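Local structure of beta-galactosidase/beta-glucuronidase (Faecalibacterium prausnitzii L2-6, 6MVF) at residues A[358-363]-A[372-377]; A[408-413]-A[441-446]; A[427-432]-A[445-450]. The protein binds flavin mononucleotide and acts as a beta-glucuronidase of glycoside hydrolase family 2, whose members include beta-galactosidases. All coordinates share one frame; numbering follows the deposited sequence.

Contact 1 of 3, residues A[358-363]-A[372-377]; sequences IPFISV and THVMEE
Ile-358 and Phe-360, in the loop that follows strand 353-357, run alongside helix 368-385, with the CA of Ile-358 6.6 Å from that of Glu-377 and the CA of Phe-360 facing Val-374. The phenyl group of Phe-360 takes a methyl on one face: Val-374 CG2 stands 4.0 Å from the ring centroid, 22° off the normal and shifted toward the rim, a CH-pi contact. With CG anti to the backbone N (chi1 -171°), this ring also reaches Thr-412 and Leu-416 on helix 407-423. Ile-358 spreads its two branches along the helix face, CD1 toward the Val-374 carbonyl and CG2 to that of Glu-377, where CG2 lies 3.7 Å from Glu-377 O. Glu-377 itself extends toward Pro-359 and sets its carboxylate against the proline ring, OE1 3.2 Å from Pro-359 CD and OE2 3.4 Å from Pro-359 CG. The same OE1 takes a weak hydrogen bond from His-373 NE2, one helical turn earlier, while His-373 ND1 bonds to Glu-113. With an alanine in place of Glu-377, His-373 NE2 would probably lose this acceptor and a gap would open beside the Pro-359 ring. No hydrogen bond crosses between 358-363 and 372-377, so the two are held to each other by buried apolar surface, with the Glu-377 carboxylate at its border.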
ATOM      1  N   ILE A 358      -6.601 -29.629  22.725  1.00 32.09           N
ATOM      2  CA  ILE A 358      -5.907 -29.143  23.918  1.00 32.60           C
ATOM      3  C   ILE A 358      -4.669 -30.010  24.121  1.00 31.70           C
ATOM      4  O   ILE A 358      -4.626 -31.132  23.601  1.00 32.28           O
ATOM      5  CB  ILE A 358      -6.820 -29.185  25.153  1.00 35.81           C
ATOM      6  CG1 ILE A 358      -7.327 -30.617  25.376  1.00 31.62           C
ATOM      7  CG2 ILE A 358      -7.968 -28.195  25.021  1.00 30.47           C
ATOM      8  CD1 ILE A 358      -8.292 -30.749  26.498  1.00 35.26           C
ATOM      9  N   PRO A 359      -3.637 -29.538  24.861  1.00 29.17           N
ATOM     10  CA  PRO A 359      -2.421 -30.353  25.060  1.00 32.10           C
ATOM     11  C   PRO A 359      -2.528 -31.375  26.186  1.00 28.00           C
ATOM     12  O   PRO A 359      -1.602 -31.526  26.979  1.00 34.53           O
ATOM     13  CB  PRO A 359      -1.346 -29.304  25.372  1.00 24.95           C
ATOM     14  CG  PRO A 359      -2.110 -28.211  26.031  1.00 25.64           C
ATOM     15  CD  PRO A 359      -3.484 -28.182  25.405  1.00 24.90           C
ATOM     16  N   PHE A 360      -3.654 -32.078  26.269  1.00 34.31           N
ATOM     17  CA  PHE A 360      -3.827 -33.228  27.162  1.00 33.31           C
ATOM     18  C   PHE A 360      -3.110 -34.424  26.526  1.00 32.75           C
ATOM     19  O   PHE A 360      -3.697 -35.242  25.812  1.00 33.17           O
ATOM     20  CB  PHE A 360      -5.317 -33.469  27.368  1.00 33.76           C
ATOM     21  CG  PHE A 360      -5.643 -34.472  28.426  1.00 44.95           C
ATOM     22  CD1 PHE A 360      -4.694 -34.842  29.372  1.00 40.01           C
ATOM     23  CD2 PHE A 360      -6.913 -35.066  28.459  1.00 40.53           C
ATOM     24  CE1 PHE A 360      -5.009 -35.777  30.347  1.00 41.65           C
ATOM     25  CE2 PHE A 360      -7.237 -36.005  29.420  1.00 35.60           C
ATOM     26  CZ  PHE A 360      -6.291 -36.364  30.367  1.00 44.54           C
ATOM     27  N   ILE A 361      -1.802 -34.517  26.768  1.00 28.79           N
ATOM     28  CA  ILE A 361      -0.928 -35.325  25.927  1.00 32.62           C
ATOM     29  C   ILE A 361      -0.093 -36.302  26.756  1.00 38.43           C
ATOM     30  O   ILE A 361       0.457 -35.942  27.805  1.00 37.40           O
ATOM     31  CB  ILE A 361      -0.019 -34.418  25.065  1.00 31.34           C
ATOM     32  CG1 ILE A 361       0.831 -35.237  24.092  1.00 32.17           C
ATOM     33  CG2 ILE A 361       0.842 -33.529  25.933  1.00 31.92           C
ATOM     34  CD1 ILE A 361       1.144 -34.489  22.796  1.00 34.27           C
ATOM     35  N   SER A 362      -0.020 -37.550  26.274  1.00 33.80           N
ATOM     36  CA  SER A 362       0.992 -38.552  26.626  1.00 34.57           C
ATOM     37  C   SER A 362       0.785 -39.239  27.969  1.00 36.33           C
ATOM     38  O   SER A 362       0.674 -40.466  28.017  1.00 38.86           O
ATOM     39  CB  SER A 362       2.394 -37.949  26.618  1.00 32.17           C
ATOM     40  OG  SER A 362       2.958 -37.981  25.327  1.00 39.21           O
ATOM     41  N   VAL A 363       0.774 -38.465  29.055  1.00 35.64           N
ATOM     42  CA  VAL A 363       0.907 -38.972  30.420  1.00 33.39           C
ATOM     43  C   VAL A 363      -0.159 -38.314  31.278  1.00 34.95           C
ATOM     44  O   VAL A 363      -0.096 -37.106  31.533  1.00 36.90           O
ATOM     45  CB  VAL A 363       2.296 -38.691  31.009  1.00 35.43           C
ATOM     46  CG1 VAL A 363       2.297 -39.026  32.494  1.00 27.08           C
ATOM     47  CG2 VAL A 363       3.387 -39.452  30.246  1.00 24.87           C
ATOM     48  N   THR A 372      -8.524 -29.773  36.904  1.00 41.41           N
ATOM     49  CA  THR A 372      -9.019 -28.426  36.673  1.00 45.42           C
ATOM     50  C   THR A 372      -8.296 -27.757  35.504  1.00 45.38           C
ATOM     51  O   THR A 372      -8.937 -27.100  34.676  1.00 41.24           O
ATOM     52  CB  THR A 372      -8.894 -27.613  37.957  1.00 41.42           C
ATOM     53  OG1 THR A 372      -9.846 -28.118  38.901  1.00 38.94           O
ATOM     54  CG2 THR A 372      -9.152 -26.114  37.699  1.00 34.51           C
ATOM     55  N   HIS A 373      -6.976 -27.930  35.398  1.00 33.66           N
ATOM     56  CA  HIS A 373      -6.265 -27.400  34.237  1.00 42.73           C
ATOM     57  C   HIS A 373      -6.897 -27.877  32.931  1.00 46.44           C
ATOM     58  O   HIS A 373      -7.197 -27.071  32.042  1.00 44.55           O
ATOM     59  CB  HIS A 373      -4.790 -27.800  34.286  1.00 40.41           C
ATOM     60  CG  HIS A 373      -4.007 -27.400  33.069  1.00 44.97           C
ATOM     61  ND1 HIS A 373      -3.097 -26.364  33.077  1.00 46.77           N
ATOM     62  CD2 HIS A 373      -3.973 -27.918  31.815  1.00 44.27           C
ATOM     63  CE1 HIS A 373      -2.551 -26.248  31.878  1.00 45.65           C
ATOM     64  NE2 HIS A 373      -3.064 -27.181  31.095  1.00 46.06           N
ATOM     65  N   VAL A 374      -7.108 -29.190  32.794  1.00 37.02           N
ATOM     66  CA  VAL A 374      -7.540 -29.726  31.506  1.00 35.77           C
ATOM     67  C   VAL A 374      -8.922 -29.188  31.145  1.00 36.98           C
ATOM     68  O   VAL A 374      -9.140 -28.709  30.025  1.00 33.11           O
ATOM     69  CB  VAL A 374      -7.483 -31.268  31.518  1.00 38.12           C
ATOM     70  CG1 VAL A 374      -8.523 -31.852  30.611  1.00 40.32           C
ATOM     71  CG2 VAL A 374      -6.092 -31.767  31.089  1.00 33.17           C
ATOM     72  N   MET A 375      -9.861 -29.203  32.104  1.00 38.55           N
ATOM     73  CA  MET A 375     -11.206 -28.681  31.842  1.00 38.19           C
ATOM     74  C   MET A 375     -11.172 -27.202  31.473  1.00 38.03           C
ATOM     75  O   MET A 375     -11.874 -26.772  30.550  1.00 42.46           O
ATOM     76  CB  MET A 375     -12.132 -28.890  33.051  1.00 38.38           C
ATOM     77  CG  MET A 375     -12.278 -30.327  33.578  1.00 33.09           C
ATOM     78  SD  MET A 375     -12.991 -31.494  32.414  1.00 35.95           S
ATOM     79  CE  MET A 375     -14.725 -31.052  32.483  1.00 35.74           C
ATOM     80  N   GLU A 376     -10.379 -26.396  32.191  1.00 40.92           N
ATOM     81  CA  GLU A 376     -10.308 -24.970  31.879  1.00 36.03           C
ATOM     82  C   GLU A 376      -9.770 -24.748  30.475  1.00 42.28           C
ATOM     83  O   GLU A 376     -10.284 -23.901  29.726  1.00 34.45           O
ATOM     84  CB  GLU A 376      -9.425 -24.247  32.882  1.00 34.40           C
ATOM     85  CG  GLU A 376      -9.883 -24.339  34.308  1.00 44.16           C
ATOM     86  CD  GLU A 376     -10.933 -23.325  34.664  1.00 50.88           C
ATOM     87  OE1 GLU A 376     -11.920 -23.189  33.911  1.00 56.80           O
ATOM     88  OE2 GLU A 376     -10.771 -22.659  35.708  1.00 58.95           O
ATOM     89  N   GLU A 377      -8.734 -25.514  30.101  1.00 31.68           N
ATOM     90  CA  GLU A 377      -8.122 -25.356  28.788  1.00 33.82           C
ATOM     91  C   GLU A 377      -9.097 -25.726  27.681  1.00 39.52           C
ATOM     92  O   GLU A 377      -9.093 -25.095  26.615  1.00 37.14           O
ATOM     93  CB  GLU A 377      -6.849 -26.197  28.691  1.00 31.00           C
ATOM     94  CG  GLU A 377      -5.924 -25.760  27.581  1.00 31.07           C
ATOM     95  CD  GLU A 377      -4.458 -26.169  27.790  1.00 36.44           C
ATOM     96  OE1 GLU A 377      -4.189 -27.250  28.370  1.00 44.45           O
ATOM     97  OE2 GLU A 377      -3.566 -25.410  27.351  1.00 32.11           O
TER

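Contact 2 of 3, residues A[408-413]-A[441-446]; sequences ELVDTH and GPMHRI
Met-443 lays its terminal methyl over one face of the His-413 imidazole, CE 3.8 Å from the ring centroid and 16° off the normal. The sulfur follows behind on nearly the same normal, with SD 5.1 Å from that centroid, so the thioether chain stands on the ring rather than lying along it. Bends at chi2 and chi3 curl the methionine back to this position. The imidazole is held in its orientation at both nitrogens: ND1 donates to Leu-409 O, one turn earlier, at 2.9 Å and 155°, and NE2 is hydrogen-bonded to Ser-397 OG. Leu-409 crosses Met-443 at about a right angle and touches it with one methyl, CD2 being 3.8 Å from SD. In the TIM barrel these groups belong to a helix, 407-423, and to the loop after strand 428-433, the strand that follows it, whose Ile-431 also touches both His-413 and Met-443. That loop makes a type I turn from Gly-441 to His-444, which presents Pro-442 and Met-443 to the helix. Val-410 CG2 meets Pro-442 CG at 4.3 Å near the surface and also nears the sulfur of Met-443. Further along, Ile-446 bears on the base of the histidine: its CD1 lies 3.8 Å from His-413 CB, while its other branch, CG2, approaches the His-413 carbonyl oxygen, and the same side chain also touches His-414 and Gln-417 of the helix.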
ATOM      1  N   GLU A 408      -8.933 -42.914  36.740  1.00 45.98           N
ATOM      2  CA  GLU A 408      -8.971 -41.454  36.799  1.00 47.83           C
ATOM      3  C   GLU A 408      -8.858 -40.844  35.404  1.00 46.80           C
ATOM      4  O   GLU A 408      -9.584 -39.897  35.073  1.00 46.00           O
ATOM      5  CB  GLU A 408      -7.846 -40.943  37.702  1.00 51.56           C
ATOM      6  CG  GLU A 408      -8.243 -39.867  38.705  1.00 56.39           C
ATOM      7  CD  GLU A 408      -7.036 -39.331  39.496  1.00 68.14           C
ATOM      8  OE1 GLU A 408      -6.737 -38.118  39.399  1.00 65.50           O
ATOM      9  OE2 GLU A 408      -6.377 -40.127  40.206  1.00 68.71           O
ATOM     10  N   LEU A 409      -7.957 -41.388  34.574  1.00 44.88           N
ATOM     11  CA  LEU A 409      -7.765 -40.905  33.207  1.00 42.64           C
ATOM     12  C   LEU A 409      -9.025 -41.086  32.372  1.00 46.34           C
ATOM     13  O   LEU A 409      -9.353 -40.233  31.538  1.00 41.94           O
ATOM     14  CB  LEU A 409      -6.582 -41.638  32.557  1.00 34.86           C
ATOM     15  CG  LEU A 409      -6.254 -41.575  31.053  1.00 31.19           C
ATOM     16  CD1 LEU A 409      -4.913 -42.234  30.824  1.00 34.37           C
ATOM     17  CD2 LEU A 409      -7.285 -42.235  30.120  1.00 37.55           C
ATOM     18  N   VAL A 410      -9.701 -42.226  32.524  1.00 42.68           N
ATOM     19  CA  VAL A 410     -10.885 -42.494  31.717  1.00 42.59           C
ATOM     20  C   VAL A 410     -12.013 -41.535  32.089  1.00 41.10           C
ATOM     21  O   VAL A 410     -12.728 -41.027  31.218  1.00 36.85           O
ATOM     22  CB  VAL A 410     -11.310 -43.971  31.871  1.00 38.57           C
ATOM     23  CG1 VAL A 410     -12.636 -44.214  31.184  1.00 35.36           C
ATOM     24  CG2 VAL A 410     -10.241 -44.909  31.319  1.00 36.52           C
ATOM     25  N   ASP A 411     -12.190 -41.275  33.390  1.00 43.11           N
ATOM     26  CA  ASP A 411     -13.257 -40.383  33.831  1.00 41.75           C
ATOM     27  C   ASP A 411     -13.043 -38.985  33.297  1.00 39.97           C
ATOM     28  O   ASP A 411     -14.005 -38.275  32.985  1.00 41.27           O
ATOM     29  CB  ASP A 411     -13.331 -40.349  35.356  1.00 42.88           C
ATOM     30  CG  ASP A 411     -13.801 -41.659  35.942  1.00 52.57           C
ATOM     31  OD1 ASP A 411     -14.335 -42.486  35.168  1.00 55.91           O
ATOM     32  OD2 ASP A 411     -13.638 -41.861  37.166  1.00 56.93           O
ATOM     33  N   THR A 412     -11.785 -38.565  33.202  1.00 38.84           N
ATOM     34  CA  THR A 412     -11.495 -37.249  32.659  1.00 41.96           C
ATOM     35  C   THR A 412     -11.919 -37.170  31.196  1.00 38.11           C
ATOM     36  O   THR A 412     -12.428 -36.138  30.746  1.00 34.15           O
ATOM     37  CB  THR A 412     -10.007 -36.932  32.848  1.00 40.66           C
ATOM     38  OG1 THR A 412      -9.706 -36.924  34.248  1.00 40.12           O
ATOM     39  CG2 THR A 412      -9.649 -35.572  32.247  1.00 32.36           C
ATOM     40  N   HIS A 413     -11.776 -38.271  30.453  1.00 36.77           N
ATOM     41  CA  HIS A 413     -12.211 -38.248  29.060  1.00 38.22           C
ATOM     42  C   HIS A 413     -13.729 -38.180  28.948  1.00 34.68           C
ATOM     43  O   HIS A 413     -14.245 -37.556  28.023  1.00 41.73           O
ATOM     44  CB  HIS A 413     -11.643 -39.444  28.297  1.00 34.02           C
ATOM     45  CG  HIS A 413     -10.200 -39.280  27.911  1.00 36.30           C
ATOM     46  ND1 HIS A 413      -9.180 -39.222  28.837  1.00 41.10           N
ATOM     47  CD2 HIS A 413      -9.610 -39.143  26.699  1.00 35.56           C
ATOM     48  CE1 HIS A 413      -8.024 -39.060  28.214  1.00 42.41           C
ATOM     49  NE2 HIS A 413      -8.257 -39.013  26.914  1.00 35.53           N
ATOM     50  N   GLY A 441     -11.722 -51.760  24.533  1.00 38.91           N
ATOM     51  CA  GLY A 441     -11.437 -51.155  25.805  1.00 32.72           C
ATOM     52  C   GLY A 441     -12.118 -49.818  25.973  1.00 39.14           C
ATOM     53  O   GLY A 441     -12.802 -49.306  25.076  1.00 32.53           O
ATOM     54  N   PRO A 442     -11.936 -49.223  27.152  1.00 39.78           N
ATOM     55  CA  PRO A 442     -12.695 -48.023  27.501  1.00 35.39           C
ATOM     56  C   PRO A 442     -12.232 -46.756  26.795  1.00 42.48           C
ATOM     57  O   PRO A 442     -12.852 -45.707  27.008  1.00 40.91           O
ATOM     58  CB  PRO A 442     -12.472 -47.921  29.010  1.00 32.42           C
ATOM     59  CG  PRO A 442     -11.098 -48.492  29.189  1.00 37.23           C
ATOM     60  CD  PRO A 442     -11.026 -49.642  28.235  1.00 31.83           C
ATOM     61  N   MET A 443     -11.171 -46.795  25.977  1.00 38.33           N
ATOM     62  CA  MET A 443     -10.783 -45.588  25.248  1.00 34.94           C
ATOM     63  C   MET A 443     -11.568 -45.390  23.951  1.00 36.65           C
ATOM     64  O   MET A 443     -11.514 -44.297  23.372  1.00 40.26           O
ATOM     65  CB  MET A 443      -9.278 -45.590  24.948  1.00 33.07           C
ATOM     66  CG  MET A 443      -8.385 -45.460  26.192  1.00 35.99           C
ATOM     67  SD  MET A 443      -8.930 -44.198  27.373  1.00 54.88           S
ATOM     68  CE  MET A 443      -8.465 -42.691  26.500  1.00 36.54           C
ATOM     69  N   HIS A 444     -12.316 -46.383  23.493  1.00 28.85           N
ATOM     70  CA  HIS A 444     -13.123 -46.232  22.298  1.00 31.78           C
ATOM     71  C   HIS A 444     -14.574 -45.894  22.640  1.00 37.11           C
ATOM     72  O   HIS A 444     -15.041 -46.078  23.769  1.00 37.32           O
ATOM     73  CB  HIS A 444     -13.049 -47.495  21.459  1.00 27.94           C
ATOM     74  CG  HIS A 444     -11.648 -47.935  21.194  1.00 39.57           C
ATOM     75  ND1 HIS A 444     -10.803 -47.251  20.347  1.00 35.80           N
ATOM     76  CD2 HIS A 444     -10.931 -48.979  21.680  1.00 41.59           C
ATOM     77  CE1 HIS A 444      -9.633 -47.859  20.310  1.00 36.46           C
ATOM     78  NE2 HIS A 444      -9.684 -48.911  21.110  1.00 39.73           N
ATOM     79  N   ARG A 445     -15.280 -45.365  21.644  1.00 31.94           N
ATOM     80  CA  ARG A 445     -16.691 -45.015  21.744  1.00 38.39           C
ATOM     81  C   ARG A 445     -16.965 -43.921  22.775  1.00 36.71           C
ATOM     82  O   ARG A 445     -18.127 -43.700  23.143  1.00 41.91           O
ATOM     83  CB  ARG A 445     -17.543 -46.269  22.029  1.00 38.56           C
ATOM     84  CG  ARG A 445     -17.144 -47.394  21.099  1.00 34.65           C
ATOM     85  CD  ARG A 445     -18.037 -48.606  21.075  1.00 30.63           C
ATOM     86  NE  ARG A 445     -17.762 -49.340  19.837  1.00 36.52           N
ATOM     87  CZ  ARG A 445     -16.688 -50.111  19.654  1.00 34.93           C
ATOM     88  NH1 ARG A 445     -15.818 -50.249  20.644  1.00 27.72           N
ATOM     89  NH2 ARG A 445     -16.475 -50.731  18.494  1.00 23.96           N
ATOM     90  N   ILE A 446     -15.934 -43.216  23.242  1.00 32.88           N
ATOM     91  CA  ILE A 446     -16.162 -42.033  24.066  1.00 34.18           C
ATOM     92  C   ILE A 446     -16.537 -40.839  23.197  1.00 35.75           C
ATOM     93  O   ILE A 446     -17.510 -40.127  23.478  1.00 30.64           O
ATOM     94  CB  ILE A 446     -14.921 -41.713  24.923  1.00 38.47           C
ATOM     95  CG1 ILE A 446     -14.655 -42.800  25.961  1.00 34.74           C
ATOM     96  CG2 ILE A 446     -15.087 -40.357  25.609  1.00 34.00           C
ATOM     97  CD1 ILE A 446     -13.486 -42.471  26.874  1.00 38.92           C
TER

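Contact 3 of 3, residues A[427-432]-A[445-450]; sequences RLTTIA and RITDVE
Thr-429 and Asp-448 exchange hydrogen bonds between side chain and backbone in both directions. Thr-429 N donates to Asp-448 OD2 at 2.9 Å (162°), reaching the oxygen from above the carboxylate plane. In return Asp-448 N donates to Thr-429 OG1 at 3.1 Å, nearly as straight. The hydroxyl is placed for this by a chi1 of 58°, which sets OG1 between the backbone N and the carbonyl carbon, and it is also hydrogen-bonded to Gln-417 OE1. OD2 has a second partner in the salt bridge to Lys-421 NZ, which also bonds Arg-427 O; this lysine probably balances the charge of the aspartate. Thr-429 O is satisfied by Val-449 N at 3.1 Å. Val-449 O in turn accepts from Thr-447 OG1 at 2.6 Å and receives a CA-H...O contact from Thr-430 CA at 3.4 Å. The carboxylate of Glu-450 is shared out: OE2 takes Arg-445 N at 2.8 Å, and OE1 takes His-433 NE2 and His-444 ND1. Val-449 CG2 rests on CB and OG1 of Thr-430, and Ile-431 CG2 lies alongside Glu-450 CG. The bonds lead the loop into parallel pairing of strands 428-433 and 450-453 of the TIM barrel, continued by a backbone bond of Ile-431 with Ser-451. Strand 428-433 also bonds to strand 391-398, helix 407-423 packs on Thr-429, Ile-431 and Thr-447, and strand 279-282 meets Leu-428 and Val-449.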
ATOM      1  N   ARG A 427     -20.539 -29.480  17.066  1.00 28.27           N
ATOM      2  CA  ARG A 427     -19.311 -30.041  16.530  1.00 35.11           C
ATOM      3  C   ARG A 427     -19.076 -31.452  17.057  1.00 28.91           C
ATOM      4  O   ARG A 427     -19.552 -31.836  18.131  1.00 28.33           O
ATOM      5  CB  ARG A 427     -18.097 -29.141  16.835  1.00 36.41           C
ATOM      6  CG  ARG A 427     -18.086 -27.835  16.028  1.00 33.26           C
ATOM      7  CD  ARG A 427     -16.880 -26.986  16.370  1.00 29.24           C
ATOM      8  NE  ARG A 427     -16.709 -25.834  15.482  1.00 30.83           N
ATOM      9  CZ  ARG A 427     -17.238 -24.633  15.689  1.00 27.12           C
ATOM     10  NH1 ARG A 427     -18.003 -24.412  16.749  1.00 24.31           N
ATOM     11  NH2 ARG A 427     -16.997 -23.653  14.830  1.00 28.12           N
ATOM     12  N   LEU A 428     -18.336 -32.217  16.259  1.00 25.28           N
ATOM     13  CA  LEU A 428     -17.936 -33.574  16.607  1.00 27.42           C
ATOM     14  C   LEU A 428     -16.717 -33.571  17.522  1.00 30.48           C
ATOM     15  O   LEU A 428     -15.828 -32.727  17.390  1.00 32.38           O
ATOM     16  CB  LEU A 428     -17.633 -34.353  15.330  1.00 23.76           C
ATOM     17  CG  LEU A 428     -18.830 -34.429  14.386  1.00 26.46           C
ATOM     18  CD1 LEU A 428     -18.423 -35.080  13.098  1.00 25.55           C
ATOM     19  CD2 LEU A 428     -20.006 -35.174  15.043  1.00 23.95           C
ATOM     20  N   THR A 429     -16.669 -34.522  18.450  1.00 31.80           N
ATOM     21  CA  THR A 429     -15.472 -34.739  19.253  1.00 34.75           C
ATOM     22  C   THR A 429     -14.647 -35.876  18.653  1.00 35.35           C
ATOM     23  O   THR A 429     -15.179 -36.781  18.003  1.00 35.34           O
ATOM     24  CB  THR A 429     -15.819 -35.042  20.716  1.00 35.62           C
ATOM     25  OG1 THR A 429     -16.673 -36.191  20.791  1.00 38.01           O
ATOM     26  CG2 THR A 429     -16.548 -33.861  21.336  1.00 35.59           C
ATOM     27  N   THR A 430     -13.329 -35.791  18.842  1.00 33.78           N
ATOM     28  CA  THR A 430     -12.386 -36.757  18.295  1.00 27.66           C
ATOM     29  C   THR A 430     -11.328 -37.022  19.352  1.00 28.13           C
ATOM     30  O   THR A 430     -11.285 -36.361  20.393  1.00 25.29           O
ATOM     31  CB  THR A 430     -11.734 -36.270  16.974  1.00 30.29           C
ATOM     32  OG1 THR A 430     -11.023 -37.346  16.339  1.00 25.76           O
ATOM     33  CG2 THR A 430     -10.742 -35.111  17.215  1.00 26.01           C
ATOM     34  N   ILE A 431     -10.459 -37.990  19.057  1.00 28.22           N
ATOM     35  CA  ILE A 431      -9.364 -38.376  19.937  1.00 30.88           C
ATOM     36  C   ILE A 431      -8.256 -38.955  19.067  1.00 28.32           C
ATOM     37  O   ILE A 431      -8.513 -39.512  17.997  1.00 30.70           O
ATOM     38  CB  ILE A 431      -9.855 -39.373  21.030  1.00 32.69           C
ATOM     39  CG1 ILE A 431      -8.733 -39.710  22.015  1.00 27.85           C
ATOM     40  CG2 ILE A 431     -10.487 -40.657  20.405  1.00 23.54           C
ATOM     41  CD1 ILE A 431      -9.246 -40.228  23.311  1.00 26.68           C
ATOM     42  N   ALA A 432      -7.011 -38.823  19.515  1.00 29.11           N
ATOM     43  CA  ALA A 432      -5.881 -39.425  18.806  1.00 32.36           C
ATOM     44  C   ALA A 432      -5.240 -40.485  19.697  1.00 31.74           C
ATOM     45  O   ALA A 432      -4.712 -40.168  20.771  1.00 29.27           O
ATOM     46  CB  ALA A 432      -4.861 -38.366  18.381  1.00 31.52           C
ATOM     47  N   ARG A 445     -15.280 -45.365  21.644  1.00 31.94           N
ATOM     48  CA  ARG A 445     -16.691 -45.015  21.744  1.00 38.39           C
ATOM     49  C   ARG A 445     -16.965 -43.921  22.775  1.00 36.71           C
ATOM     50  O   ARG A 445     -18.127 -43.700  23.143  1.00 41.91           O
ATOM     51  CB  ARG A 445     -17.543 -46.269  22.029  1.00 38.56           C
ATOM     52  CG  ARG A 445     -17.144 -47.394  21.099  1.00 34.65           C
ATOM     53  CD  ARG A 445     -18.037 -48.606  21.075  1.00 30.63           C
ATOM     54  NE  ARG A 445     -17.762 -49.340  19.837  1.00 36.52           N
ATOM     55  CZ  ARG A 445     -16.688 -50.111  19.654  1.00 34.93           C
ATOM     56  NH1 ARG A 445     -15.818 -50.249  20.644  1.00 27.72           N
ATOM     57  NH2 ARG A 445     -16.475 -50.731  18.494  1.00 23.96           N
ATOM     58  N   ILE A 446     -15.934 -43.216  23.242  1.00 32.88           N
ATOM     59  CA  ILE A 446     -16.162 -42.033  24.066  1.00 34.18           C
ATOM     60  C   ILE A 446     -16.537 -40.839  23.197  1.00 35.75           C
ATOM     61  O   ILE A 446     -17.510 -40.127  23.478  1.00 30.64           O
ATOM     62  CB  ILE A 446     -14.921 -41.713  24.923  1.00 38.47           C
ATOM     63  CG1 ILE A 446     -14.655 -42.800  25.961  1.00 34.74           C
ATOM     64  CG2 ILE A 446     -15.087 -40.357  25.609  1.00 34.00           C
ATOM     65  CD1 ILE A 446     -13.486 -42.471  26.874  1.00 38.92           C
ATOM     66  N   THR A 447     -15.766 -40.605  22.135  1.00 31.36           N
ATOM     67  CA  THR A 447     -15.940 -39.461  21.253  1.00 32.88           C
ATOM     68  C   THR A 447     -16.685 -39.876  19.981  1.00 36.57           C
ATOM     69  O   THR A 447     -16.831 -41.063  19.678  1.00 34.40           O
ATOM     70  CB  THR A 447     -14.576 -38.831  20.920  1.00 36.67           C
ATOM     71  OG1 THR A 447     -13.716 -39.800  20.298  1.00 30.56           O
ATOM     72  CG2 THR A 447     -13.898 -38.283  22.198  1.00 25.72           C
ATOM     73  N   ASP A 448     -17.180 -38.870  19.245  1.00 36.41           N
ATOM     74  CA  ASP A 448     -17.996 -39.120  18.052  1.00 33.01           C
ATOM     75  C   ASP A 448     -17.203 -39.810  16.944  1.00 35.18           C
ATOM     76  O   ASP A 448     -17.765 -40.593  16.164  1.00 36.90           O
ATOM     77  CB  ASP A 448     -18.588 -37.807  17.507  1.00 31.00           C
ATOM     78  CG  ASP A 448     -19.412 -37.037  18.549  1.00 39.41           C
ATOM     79  OD1 ASP A 448     -20.176 -37.669  19.317  1.00 39.27           O
ATOM     80  OD2 ASP A 448     -19.295 -35.787  18.593  1.00 36.19           O
ATOM     81  N   VAL A 449     -15.915 -39.504  16.828  1.00 29.95           N
ATOM     82  CA  VAL A 449     -15.034 -40.113  15.844  1.00 28.25           C
ATOM     83  C   VAL A 449     -13.701 -40.353  16.545  1.00 31.90           C
ATOM     84  O   VAL A 449     -13.498 -39.944  17.692  1.00 28.58           O
ATOM     85  CB  VAL A 449     -14.866 -39.245  14.570  1.00 34.19           C
ATOM     86  CG1 VAL A 449     -16.211 -39.029  13.866  1.00 28.95           C
ATOM     87  CG2 VAL A 449     -14.224 -37.894  14.898  1.00 29.25           C
ATOM     88  N   GLU A 450     -12.796 -41.053  15.857  1.00 27.20           N
ATOM     89  CA  GLU A 450     -11.608 -41.608  16.500  1.00 31.67           C
ATOM     90  C   GLU A 450     -10.500 -41.749  15.470  1.00 30.52           C
ATOM     91  O   GLU A 450     -10.756 -42.033  14.297  1.00 29.52           O
ATOM     92  CB  GLU A 450     -11.866 -42.984  17.140  1.00 23.07           C
ATOM     93  CG  GLU A 450     -12.844 -42.985  18.306  1.00 30.51           C
ATOM     94  CD  GLU A 450     -12.881 -44.322  19.057  1.00 37.58           C
ATOM     95  OE1 GLU A 450     -11.803 -44.812  19.483  1.00 32.25           O
ATOM     96  OE2 GLU A 450     -13.992 -44.886  19.219  1.00 39.24           O
TER

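From the N terminus, contact 1 comes first and closes the short loop between strand 353-357 and helix 368-385. The chain then passes through strand 391-398 to helix 407-423, where contact 2 opens; contact 3 opens later, on strand 428-433, and the two close on overlapping segments that share Arg-445 and Ile-446. Contact 3 opens inside the span of contact 2 and closes after it, so the two overlap rather than nest, and contact 1 precedes both. Contact 1 meets contact 2 where the rings of Phe-360 and His-413 come together, and strand 428-433 lies between contacts 2 and 3. Together they join successive strands and helices of the TIM barrel.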